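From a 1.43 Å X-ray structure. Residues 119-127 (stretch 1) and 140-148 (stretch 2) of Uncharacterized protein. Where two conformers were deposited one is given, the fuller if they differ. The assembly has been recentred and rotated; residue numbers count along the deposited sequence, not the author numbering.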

# COMPACT_ATOMS: atom_id res chain seq x y z
N TYR A 119 -10.79 2.23 -6.01
CA TYR A 119 -9.47 2.62 -6.51
C TYR A 119 -8.52 2.63 -5.30
O TYR A 119 -8.79 3.35 -4.34
N PHE A 120 -7.49 1.77 -5.31
CA PHE A 120 -6.56 1.65 -4.16
C PHE A 120 -5.19 1.33 -4.77
O PHE A 120 -4.87 0.16 -5.03
N LYS A 121 -4.39 2.37 -4.94
CA LYS A 121 -3.08 2.32 -5.60
C LYS A 121 -2.05 3.05 -4.74
O LYS A 121 -2.36 4.05 -4.09
N ILE A 122 -0.82 2.51 -4.75
CA ILE A 122 0.27 3.07 -3.96
C ILE A 122 1.58 3.19 -4.75
O ILE A 122 1.80 2.47 -5.75
N THR A 123 2.46 4.05 -4.25
CA THR A 123 3.89 4.09 -4.61
C THR A 123 4.71 3.53 -3.44
O THR A 123 4.24 3.58 -2.27
N MSE A 124 5.88 3.01 -3.74
CA MSE A 124 6.70 2.30 -2.76
C MSE A 124 8.15 2.82 -2.80
O MSE A 124 8.72 2.94 -3.88
N GLN A 125 8.76 2.97 -1.62
CA GLN A 125 10.15 3.40 -1.45
C GLN A 125 10.84 2.45 -0.48
O GLN A 125 10.30 2.18 0.63
N PHE A 126 11.97 1.91 -0.88
CA PHE A 126 12.73 0.91 -0.10
C PHE A 126 14.07 1.43 0.39
O PHE A 126 14.74 2.17 -0.31
N GLU A 127 14.57 0.85 1.50
CA GLU A 127 15.92 1.13 2.03
C GLU A 127 16.49 -0.14 2.62
O GLU A 127 15.90 -0.69 3.54
N VAL A 140 11.96 2.79 -8.97
CA VAL A 140 10.60 3.23 -8.69
C VAL A 140 9.67 1.99 -8.68
O VAL A 140 9.86 1.06 -9.45
N ALA A 141 8.69 1.98 -7.77
CA ALA A 141 7.77 0.85 -7.63
C ALA A 141 6.37 1.29 -7.22
O ALA A 141 6.21 2.34 -6.60
N VAL A 142 5.37 0.49 -7.61
CA VAL A 142 3.97 0.77 -7.40
C VAL A 142 3.21 -0.50 -7.01
O VAL A 142 3.69 -1.61 -7.18
N GLY A 143 2.06 -0.32 -6.41
CA GLY A 143 1.20 -1.42 -5.99
C GLY A 143 -0.27 -1.21 -6.31
O GLY A 143 -0.76 -0.08 -6.33
N SER A 144 -0.96 -2.32 -6.55
CA SER A 144 -2.42 -2.36 -6.73
C SER A 144 -2.99 -3.17 -5.59
O SER A 144 -2.63 -4.35 -5.43
N ALA A 145 -3.80 -2.54 -4.76
CA ALA A 145 -4.20 -3.06 -3.44
C ALA A 145 -5.70 -3.29 -3.29
O ALA A 145 -6.52 -2.70 -4.02
N MSE A 146 -6.05 -4.08 -2.28
CA MSE A 146 -7.42 -4.31 -1.87
C MSE A 146 -7.50 -4.55 -0.35
O MSE A 146 -6.68 -5.32 0.22
N ARG A 147 -8.43 -3.90 0.32
CA ARG A 147 -8.75 -4.21 1.72
C ARG A 147 -9.49 -5.56 1.85
O ARG A 147 -10.36 -5.89 1.01
N LEU A 148 -9.13 -6.36 2.86
CA LEU A 148 -9.87 -7.59 3.18
C LEU A 148 -9.98 -7.66 4.72
O LEU A 148 -9.14 -8.26 5.38

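Backbone hydrogen bonds hold these two antiparallel strands together, and the side chains fill in around that ladder. At its centre Ile 122 and Gly 143 bond reciprocally: Ile 122 N donates to Gly 143 O at 3.0 Å, and Gly 143 N to Ile 122 O at 2.9 Å, both nearly straight. Toward one end Ala 145 N reaches Phe 120 O at 2.9 Å; toward the other, Met 124 N meets Ala 141 O at 3.0 Å along a more bent path. Beyond that bond a water takes up the pairing, accepting from Ala 141 N at 3.1 Å and donating to Met 124 O at 2.8 Å, so that it bridges the two backbones where they no longer bond directly. No side chain makes a hydrogen bond across the contact.

Alternation then sorts the side chains. Ile 122, Met 124 and Ala 141 lie on one face of the sheet, all buried, and Gly 143 belongs to the same row. The missing side chain there has a clear consequence: an ideal CB on Gly 143 would sit 2.8 Å from Ile 122 CG1, a clash. Ile 122, with chi1 p and chi2 t, places its CG1 branch over this gap. Met 124, a selenomethionine in the m, t, p rotamer, has its CB 4.0 Å from the CB of Ala 141. Its end then leads away from the partner strand, although SE still lies 3.8 Å from Val 142 O. Phe 126 starts sideways, but its m rotamer brings the ring back, and CE1 comes within 3.8 Å of Ala 141 CB, which lies at the ring edge. The small methyl of Ala 141 thus touches both Met 124 and Phe 126.

The clearest aromatic contact is at Phe 120, which points toward the partner strand with chi1 t. Ala 145 CB sits over one face of its ring, 3.5 Å from the centroid of Phe 120 and almost on the ring normal, a CH-pi contact. Farther along, Arg 147 N lies near the plane of the ring, 4.0 Å from Phe 120 CE2.

The opposite face carries Lys 121, Thr 123, Val 142 and Ser 144 and is packed more loosely. Lys 121 bends through two m torsions, and Lys 121 CE lies 3.7 Å from Ser 144 OG. Thr 123 (p) and Val 142 (m) barely meet, with Thr 123 CG2 4.5 Å from Val 142 CG1. Here the backbone bonds run along the register, and at Gly 143 the absence of a CB leaves the space that Ile 122 CG1 needs.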

# COMPACT_ATOMS: atom_id res chain seq x y z
CB TYR A 119 -9.53 4.02 -7.09
CG TYR A 119 -8.20 4.45 -7.70
CD1 TYR A 119 -7.19 5.07 -6.92
CD2 TYR A 119 -7.94 4.22 -9.05
CE1 TYR A 119 -5.98 5.46 -7.49
CE2 TYR A 119 -6.72 4.64 -9.65
CZ TYR A 119 -5.73 5.23 -8.84
OH TYR A 119 -4.51 5.61 -9.43
CB PHE A 120 -7.09 0.61 -3.18
CG PHE A 120 -6.32 0.47 -1.87
CD1 PHE A 120 -5.28 1.34 -1.50
CD2 PHE A 120 -6.74 -0.50 -0.95
CE1 PHE A 120 -4.63 1.17 -0.27
CE2 PHE A 120 -6.08 -0.67 0.25
CZ PHE A 120 -5.05 0.18 0.60
CB LYS A 121 -3.11 2.91 -7.05
CG LYS A 121 -4.20 2.35 -7.97
CD LYS A 121 -4.04 0.89 -8.19
CE LYS A 121 -4.61 0.38 -9.51
NZ LYS A 121 -6.00 -0.03 -9.37
CB ILE A 122 0.53 2.21 -2.68
CG1 ILE A 122 0.83 0.74 -3.03
CG2 ILE A 122 -0.66 2.29 -1.74
CD1 ILE A 122 1.35 -0.10 -1.87
CB THR A 123 4.38 5.51 -4.96
OG1 THR A 123 4.25 6.37 -3.82
CG2 THR A 123 3.58 6.09 -6.11
CB MSE A 124 6.69 0.78 -3.08
CG MSE A 124 5.31 0.17 -3.18
SE MSE A 124 5.32 -1.68 -3.73
CE MSE A 124 6.04 -2.56 -2.17
CB GLN A 125 10.20 4.82 -0.90
CG GLN A 125 11.58 5.36 -0.72
CD GLN A 125 11.58 6.79 -0.24
OE1 GLN A 125 10.52 7.46 -0.14
NE2 GLN A 125 12.73 7.28 0.05
CB PHE A 126 13.01 -0.30 -0.97
CG PHE A 126 11.80 -0.91 -1.63
CD1 PHE A 126 11.39 -0.51 -2.91
CD2 PHE A 126 11.09 -1.96 -1.01
CE1 PHE A 126 10.31 -1.15 -3.56
CE2 PHE A 126 10.01 -2.58 -1.64
CZ PHE A 126 9.59 -2.14 -2.91
CB GLU A 127 15.98 2.17 3.14
CG GLU A 127 15.93 3.56 2.79
CD GLU A 127 16.28 4.50 3.99
OE1 GLU A 127 17.12 4.15 4.92
OE2 GLU A 127 15.78 5.62 3.91
CB VAL A 140 10.12 4.34 -9.71
CG1 VAL A 140 8.67 4.67 -9.55
CG2 VAL A 140 11.01 5.57 -9.57
CB ALA A 141 8.34 -0.15 -6.61
CB VAL A 142 3.29 1.37 -8.66
CG1 VAL A 142 3.93 2.71 -9.00
CG2 VAL A 142 3.38 0.42 -9.84
CB SER A 144 -2.78 -3.00 -8.05
OG SER A 144 -4.18 -3.08 -8.23
CB ALA A 145 -3.73 -2.06 -2.35
CB MSE A 146 -8.00 -5.49 -2.66
CG MSE A 146 -9.47 -5.77 -2.39
SE MSE A 146 -10.11 -7.30 -3.31
CE MSE A 146 -9.93 -6.60 -5.14
CB ARG A 147 -9.71 -3.16 2.28
CG ARG A 147 -9.12 -2.00 2.99
CD ARG A 147 -10.35 -1.35 3.64
NE ARG A 147 -10.19 -0.54 4.82
CZ ARG A 147 -11.21 0.11 5.38
NH1 ARG A 147 -12.41 0.04 4.82
NH2 ARG A 147 -11.05 0.84 6.47
CB LEU A 148 -9.17 -8.83 2.59
CG LEU A 148 -9.97 -10.12 2.69
CD1 LEU A 148 -11.15 -10.06 1.69
CD2 LEU A 148 -9.10 -11.35 2.43
O HOH W 1 8.49 4.62 -6.16